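Side-chain contacts in glycosyltransferase (duf1792) (Streptococcus sanguinis, PDB 5V4A), which binds UDP through the C-terminal GT-D-fold domain of a longer glycosyltransferase, which probably transfers sugar from a nucleotide-activated donor: residues I82-Q85 / N86-L90; H95-E98 / K99-I103. All blocks are in the same frame, centred on the assembly; numbering follows the deposited sequence.

Contact 1. Residues I82-Q85 / N86-L90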
ATOM      1  N   ILE A  82       7.050 -21.283  13.708  1.00 27.96           N
ATOM      2  CA  ILE A  82       6.809 -22.631  14.213  1.00 28.83           C
ATOM      3  C   ILE A  82       5.901 -22.594  15.440  1.00 28.94           C
ATOM      4  O   ILE A  82       5.121 -23.526  15.679  1.00 27.55           O
ATOM      5  CB  ILE A  82       8.149 -23.347  14.492  1.00 39.88           C
ATOM      6  CG1 ILE A  82       7.924 -24.845  14.701  1.00 41.75           C
ATOM      7  CG2 ILE A  82       8.856 -22.738  15.690  1.00 45.41           C
ATOM      8  CD1 ILE A  82       7.304 -25.532  13.493  1.00 42.97           C
ATOM      9  N   ASP A  83       5.985 -21.527  16.240  1.00 26.24           N
ATOM     10  CA  ASP A  83       5.082 -21.395  17.379  1.00 21.93           C
ATOM     11  C   ASP A  83       3.641 -21.292  16.907  1.00 25.11           C
ATOM     12  O   ASP A  83       2.749 -21.948  17.458  1.00 28.24           O
ATOM     13  CB  ASP A  83       5.448 -20.161  18.197  1.00 27.17           C
ATOM     14  CG  ASP A  83       6.650 -20.390  19.088  1.00 36.28           C
ATOM     15  OD1 ASP A  83       7.036 -21.566  19.277  1.00 36.46           O
ATOM     16  OD2 ASP A  83       7.205 -19.390  19.595  1.00 39.33           O
ATOM     17  N   ALA A  84       3.397 -20.484  15.874  1.00 21.61           N
ATOM     18  CA  ALA A  84       2.048 -20.383  15.333  1.00 19.33           C
ATOM     19  C   ALA A  84       1.620 -21.699  14.697  1.00 27.27           C
ATOM     20  O   ALA A  84       0.484 -22.148  14.893  1.00 26.08           O
ATOM     21  CB  ALA A  84       1.971 -19.239  14.324  1.00 35.63           C
ATOM     22  N   GLN A  85       2.517 -22.334  13.939  1.00 28.81           N
ATOM     23  CA  GLN A  85       2.197 -23.617  13.325  1.00 33.37           C
ATOM     24  C   GLN A  85       1.750 -24.620  14.376  1.00 30.24           C
ATOM     25  O   GLN A  85       0.761 -25.337  14.191  1.00 27.22           O
ATOM     26  CB  GLN A  85       3.416 -24.160  12.585  1.00 36.92           C
ATOM     27  CG  GLN A  85       3.923 -23.287  11.469  1.00 40.88           C
ATOM     28  CD  GLN A  85       5.048 -23.953  10.712  1.00 46.73           C
ATOM     29  OE1 GLN A  85       4.890 -25.051  10.183  1.00 43.06           O
ATOM     30  NE2 GLN A  85       6.204 -23.303  10.682  1.00 51.62           N
ATOM     31  N   ASN A  86       2.481 -24.682  15.494  1.00 30.36           N
ATOM     32  CA  ASN A  86       2.138 -25.620  16.561  1.00 33.65           C
ATOM     33  C   ASN A  86       0.788 -25.286  17.188  1.00 23.89           C
ATOM     34  O   ASN A  86       0.037 -26.191  17.570  1.00 28.17           O
ATOM     35  CB  ASN A  86       3.242 -25.628  17.618  1.00 38.95           C
ATOM     36  CG  ASN A  86       4.504 -26.328  17.137  1.00 38.16           C
ATOM     37  OD1 ASN A  86       4.439 -27.305  16.391  1.00 40.08           O
ATOM     38  ND2 ASN A  86       5.657 -25.817  17.546  1.00 38.16           N
ATOM     39  N   PHE A  87       0.467 -23.996  17.317  1.00 21.97           N
ATOM     40  CA  PHE A  87      -0.800 -23.617  17.937  1.00 29.14           C
ATOM     41  C   PHE A  87      -1.990 -24.027  17.079  1.00 22.15           C
ATOM     42  O   PHE A  87      -2.931 -24.659  17.570  1.00 25.52           O
ATOM     43  CB  PHE A  87      -0.862 -22.115  18.205  1.00 26.19           C
ATOM     44  CG  PHE A  87      -2.251 -21.639  18.550  1.00 21.85           C
ATOM     45  CD1 PHE A  87      -2.796 -21.895  19.801  1.00 27.64           C
ATOM     46  CD2 PHE A  87      -3.025 -20.975  17.607  1.00 27.42           C
ATOM     47  CE1 PHE A  87      -4.096 -21.476  20.111  1.00 28.00           C
ATOM     48  CE2 PHE A  87      -4.313 -20.553  17.913  1.00 24.95           C
ATOM     49  CZ  PHE A  87      -4.845 -20.803  19.162  1.00 28.07           C
ATOM     50  N   TRP A  88      -1.990 -23.636  15.804  1.00 22.15           N
ATOM     51  CA  TRP A  88      -3.129 -23.940  14.942  1.00 23.47           C
ATOM     52  C   TRP A  88      -3.231 -25.432  14.662  1.00 30.21           C
ATOM     53  O   TRP A  88      -4.325 -26.002  14.701  1.00 27.10           O
ATOM     54  CB  TRP A  88      -3.020 -23.165  13.625  1.00 24.64           C
ATOM     55  CG  TRP A  88      -3.100 -21.683  13.785  1.00 24.96           C
ATOM     56  CD1 TRP A  88      -2.086 -20.786  13.619  1.00 22.68           C
ATOM     57  CD2 TRP A  88      -4.265 -20.916  14.115  1.00 25.62           C
ATOM     58  NE1 TRP A  88      -2.544 -19.510  13.844  1.00 24.42           N
ATOM     59  CE2 TRP A  88      -3.879 -19.562  14.145  1.00 19.02           C
ATOM     60  CE3 TRP A  88      -5.592 -21.242  14.394  1.00 19.03           C
ATOM     61  CZ2 TRP A  88      -4.775 -18.535  14.447  1.00 22.90           C
ATOM     62  CZ3 TRP A  88      -6.480 -20.213  14.682  1.00 18.53           C
ATOM     63  CH2 TRP A  88      -6.071 -18.886  14.713  1.00 17.80           C
ATOM     64  N   SER A  89      -2.098 -26.081  14.382  1.00 33.26           N
ATOM     65  CA  SER A  89      -2.114 -27.437  13.848  1.00 35.93           C
ATOM     66  C   SER A  89      -2.234 -28.508  14.921  1.00 40.55           C
ATOM     67  O   SER A  89      -2.685 -29.619  14.620  1.00 44.64           O
ATOM     68  CB  SER A  89      -0.852 -27.676  13.014  1.00 34.98           C
ATOM     69  OG  SER A  89      -0.454 -29.032  13.050  1.00 38.78           O
ATOM     70  N   LEU A  90      -1.842 -28.212  16.157  1.00 39.35           N
ATOM     71  CA  LEU A  90      -1.905 -29.186  17.232  1.00 34.79           C
ATOM     72  C   LEU A  90      -2.835 -28.779  18.364  1.00 34.97           C
ATOM     73  O   LEU A  90      -3.097 -29.600  19.249  1.00 41.72           O
ATOM     74  CB  LEU A  90      -0.499 -29.446  17.793  1.00 35.24           C
ATOM     75  CG  LEU A  90       0.518 -29.931  16.759  1.00 34.57           C
ATOM     76  CD1 LEU A  90       1.866 -30.160  17.399  1.00 33.66           C
ATOM     77  CD2 LEU A  90       0.020 -31.209  16.106  1.00 39.96           C
TER
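Ala84 and Trp88 meet one turn apart in the opening turns of helix 82-103, the helix of a beta-alpha-beta unit in this GT-D-fold domain. Their backbones share a nearly straight bond, Trp88 N to Ala84 O (3.0 Å), and the indole follows the same carbonyl. With CG beside its own backbone N (chi1 -65°), Trp88 brings the CD1 corner of its five-membered ring to 3.2 Å from Ala84 O, an oblique approach. Ala84 CB adds a loose apolar touch, 4.4 Å from Trp88 CD1.

The indole has a companion in the next side chain back. Phe87 sets CG anti to its backbone N (chi1 167°), and its ring then comes edge-on to Trp88: Phe87 CD2 stands 3.7 Å above the indole plane, over its centre. Asp30 of helix 30-36 touches both aromatic residues, while Pro71 and Val73 pack on Trp88, whose side chain remains about 9 Å from the bound UDP.

Round the helix, Asn86 folds back over Ile82. Its backbone N donates to Ile82 O, and its amide ND2 lies 3.0 Å from the same oxygen, at an angle too poor for a second bond. That nitrogen also faces the aliphatic CG1 branch of Ile82 at 3.8 Å, a looser contact than the one with the carbonyl oxygen. Gln85, too, runs back toward the start of the helix, on another flank, where NE2 makes a weak hydrogen bond to Tyr80 O. Its own carbonyl is used one turn ahead, accepting from Ser89 N while Ser89 CB sits 3.1 Å from Gln85 O.

Contact 2. Residues H95-E98 / K99-I103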
ATOM      1  N   HIS A  95      -9.244 -29.186  17.870  1.00 25.80           N
ATOM      2  CA  HIS A  95     -10.500 -28.990  18.589  1.00 34.97           C
ATOM      3  C   HIS A  95     -11.633 -28.585  17.653  1.00 33.74           C
ATOM      4  O   HIS A  95     -12.712 -29.187  17.680  1.00 43.51           O
ATOM      5  CB  HIS A  95     -10.337 -27.942  19.694  1.00 36.90           C
ATOM      6  CG  HIS A  95      -9.805 -28.489  20.984  1.00 49.64           C
ATOM      7  ND1 HIS A  95      -8.469 -28.439  21.324  1.00 51.78           N
ATOM      8  CD2 HIS A  95     -10.432 -29.101  22.017  1.00 54.36           C
ATOM      9  CE1 HIS A  95      -8.299 -28.992  22.512  1.00 54.87           C
ATOM     10  NE2 HIS A  95      -9.474 -29.402  22.953  1.00 53.50           N
ATOM     11  N   PHE A  96     -11.415 -27.567  16.816  1.00 30.79           N
ATOM     12  CA  PHE A  96     -12.527 -26.817  16.239  1.00 29.45           C
ATOM     13  C   PHE A  96     -12.663 -26.925  14.723  1.00 30.07           C
ATOM     14  O   PHE A  96     -13.483 -26.200  14.147  1.00 23.70           O
ATOM     15  CB  PHE A  96     -12.418 -25.336  16.619  1.00 25.30           C
ATOM     16  CG  PHE A  96     -12.342 -25.087  18.094  1.00 27.09           C
ATOM     17  CD1 PHE A  96     -13.287 -25.623  18.953  1.00 35.91           C
ATOM     18  CD2 PHE A  96     -11.325 -24.309  18.624  1.00 22.66           C
ATOM     19  CE1 PHE A  96     -13.218 -25.399  20.325  1.00 40.51           C
ATOM     20  CE2 PHE A  96     -11.247 -24.078  19.990  1.00 39.84           C
ATOM     21  CZ  PHE A  96     -12.198 -24.627  20.845  1.00 38.89           C
ATOM     22  N   LEU A  97     -11.899 -27.791  14.052  1.00 31.42           N
ATOM     23  CA  LEU A  97     -11.974 -27.819  12.592  1.00 32.37           C
ATOM     24  C   LEU A  97     -13.374 -28.176  12.113  1.00 33.96           C
ATOM     25  O   LEU A  97     -13.897 -27.554  11.179  1.00 29.79           O
ATOM     26  CB  LEU A  97     -10.956 -28.799  12.010  1.00 31.76           C
ATOM     27  CG  LEU A  97     -11.061 -28.967  10.486  1.00 29.76           C
ATOM     28  CD1 LEU A  97     -10.947 -27.628   9.755  1.00 28.89           C
ATOM     29  CD2 LEU A  97     -10.034 -29.955   9.961  1.00 34.61           C
ATOM     30  N   GLU A  98     -14.007 -29.161  12.756  1.00 45.89           N
ATOM     31  CA  GLU A  98     -15.349 -29.562  12.357  1.00 50.62           C
ATOM     32  C   GLU A  98     -16.385 -28.492  12.675  1.00 41.16           C
ATOM     33  O   GLU A  98     -17.428 -28.443  12.015  1.00 45.32           O
ATOM     34  CB  GLU A  98     -15.723 -30.882  13.037  1.00 66.16           C
ATOM     35  CG  GLU A  98     -16.956 -31.571  12.460  1.00 78.41           C
ATOM     36  CD  GLU A  98     -16.745 -32.068  11.041  1.00 86.90           C
ATOM     37  OE1 GLU A  98     -17.726 -32.100  10.265  1.00 89.05           O
ATOM     38  OE2 GLU A  98     -15.603 -32.441  10.705  1.00 89.82           O
ATOM     39  N   LYS A  99     -16.106 -27.610  13.640  1.00 35.60           N
ATOM     40  CA  LYS A  99     -16.991 -26.472  13.869  1.00 33.13           C
ATOM     41  C   LYS A  99     -16.834 -25.435  12.764  1.00 27.02           C
ATOM     42  O   LYS A  99     -17.829 -24.897  12.259  1.00 28.38           O
ATOM     43  CB  LYS A  99     -16.711 -25.839  15.234  1.00 24.68           C
ATOM     44  CG  LYS A  99     -17.309 -26.610  16.415  1.00 37.97           C
ATOM     45  CD  LYS A  99     -17.469 -25.737  17.652  1.00 33.31           C
ATOM     46  CE  LYS A  99     -17.881 -26.592  18.842  1.00 31.75           C
ATOM     47  NZ  LYS A  99     -19.229 -27.178  18.595  1.00 30.21           N
ATOM     48  N   TYR A 100     -15.592 -25.153  12.364  1.00 28.18           N
ATOM     49  CA  TYR A 100     -15.370 -24.237  11.246  1.00 29.89           C
ATOM     50  C   TYR A 100     -16.093 -24.716   9.994  1.00 27.80           C
ATOM     51  O   TYR A 100     -16.803 -23.942   9.344  1.00 31.82           O
ATOM     52  CB  TYR A 100     -13.875 -24.081  10.968  1.00 26.15           C
ATOM     53  CG  TYR A 100     -13.156 -23.152  11.919  1.00 22.40           C
ATOM     54  CD1 TYR A 100     -13.374 -21.786  11.876  1.00 20.26           C
ATOM     55  CD2 TYR A 100     -12.239 -23.642  12.844  1.00 26.42           C
ATOM     56  CE1 TYR A 100     -12.709 -20.927  12.732  1.00 22.82           C
ATOM     57  CE2 TYR A 100     -11.568 -22.792  13.712  1.00 25.11           C
ATOM     58  CZ  TYR A 100     -11.808 -21.437  13.653  1.00 25.91           C
ATOM     59  OH  TYR A 100     -11.148 -20.577  14.506  1.00 23.86           O
ATOM     60  N   LYS A 101     -15.926 -25.994   9.641  1.00 31.18           N
ATOM     61  CA  LYS A 101     -16.594 -26.520   8.454  1.00 39.33           C
ATOM     62  C   LYS A 101     -18.115 -26.501   8.597  1.00 38.04           C
ATOM     63  O   LYS A 101     -18.829 -26.350   7.598  1.00 34.37           O
ATOM     64  CB  LYS A 101     -16.092 -27.936   8.152  1.00 41.44           C
ATOM     65  CG  LYS A 101     -14.606 -27.987   7.857  1.00 25.42           C
ATOM     66  CD  LYS A 101     -14.109 -29.385   7.536  1.00 32.02           C
ATOM     67  CE  LYS A 101     -14.607 -30.414   8.534  1.00 37.66           C
ATOM     68  NZ  LYS A 101     -14.033 -31.783   8.299  1.00 39.08           N
ATOM     69  N   ASN A 102     -18.630 -26.619   9.824  1.00 34.38           N
ATOM     70  CA  ASN A 102     -20.077 -26.614  10.016  1.00 40.41           C
ATOM     71  C   ASN A 102     -20.659 -25.204   9.950  1.00 34.17           C
ATOM     72  O   ASN A 102     -21.735 -25.004   9.374  1.00 29.03           O
ATOM     73  CB  ASN A 102     -20.434 -27.284  11.338  1.00 53.36           C
ATOM     74  CG  ASN A 102     -20.851 -28.726  11.156  1.00 63.49           C
ATOM     75  OD1 ASN A 102     -21.970 -29.010  10.728  1.00 65.49           O
ATOM     76  ND2 ASN A 102     -19.948 -29.648  11.472  1.00 67.39           N
ATOM     77  N   ILE A 103     -19.984 -24.223  10.549  1.00 28.29           N
ATOM     78  CA  ILE A 103     -20.511 -22.861  10.572  1.00 29.60           C
ATOM     79  C   ILE A 103     -20.164 -22.113   9.284  1.00 22.86           C
ATOM     80  O   ILE A 103     -20.991 -21.379   8.735  1.00 24.32           O
ATOM     81  CB  ILE A 103     -19.981 -22.098  11.804  1.00 29.76           C
ATOM     82  CG1 ILE A 103     -20.343 -22.812  13.113  1.00 26.60           C
ATOM     83  CG2 ILE A 103     -20.510 -20.666  11.803  1.00 29.09           C
ATOM     84  CD1 ILE A 103     -19.522 -22.340  14.314  1.00 23.14           C
TER
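Glu98 meets both Lys101 and Asn102 on the polar side of this last part of helix 82-103, where its carboxylate and its backbone carbonyl engage different partners. Bent at chi2 (67°), the glutamate side chain slants across that of Lys101, itself bent at chi3, and a salt bridge joins OE2 of Glu98 to NZ of Lys101 (2.9 Å). The ammonium meets the syn side of OE2 but stands 35° out of the carboxylate plane. Because Glu98 is poorly ordered, this exposed bridge is less certain than the backbone bonds.

Asn102 turns its amide back to the main chain: ND2 donates to Glu98 O (2.8 Å), with that oxygen close to the amide plane. The backbone N of Asn102 reaches the same oxygen only weakly. Carboxylate and amide planes stand 68° apart, so they do not stack.

On the buried side Phe96 and Tyr100 pack one turn apart, Phe96 CB lying 4.0 Å from Tyr100 CE2. CD2 of the tyrosine ring also comes obliquely to 3.1 Å from Phe96 O, while its hydroxyl is hydrogen-bonded to His92 NE2.

This aromatic face looks onto helix 30-36, where Met33 touches both Phe96 and Tyr100; at the end of helix 82-103, Ile103 packs against Arg55 and Met58 of helix 48-58.

How the contacts relate
From the N terminus, the chain passes helices 30-36 and 48-58 and strand 66-70 before helix 82-103 begins with contact 1. Contact 2 occupies the end of that same helix, ahead of strand 110-111, so the two contacts lie in series. Each joins consecutive turns of helix; neither closes a long loop, and they neither nest nor cross. Their centres are about 17 Å apart and their nearest atoms about 5 Å. His92, between them, bridges the gap by ring contacts with Trp88 of contact 1 and with Phe96 and Tyr100 of contact 2. Both contacts also meet helix 30-36, and contact 2 also reaches helix 48-58.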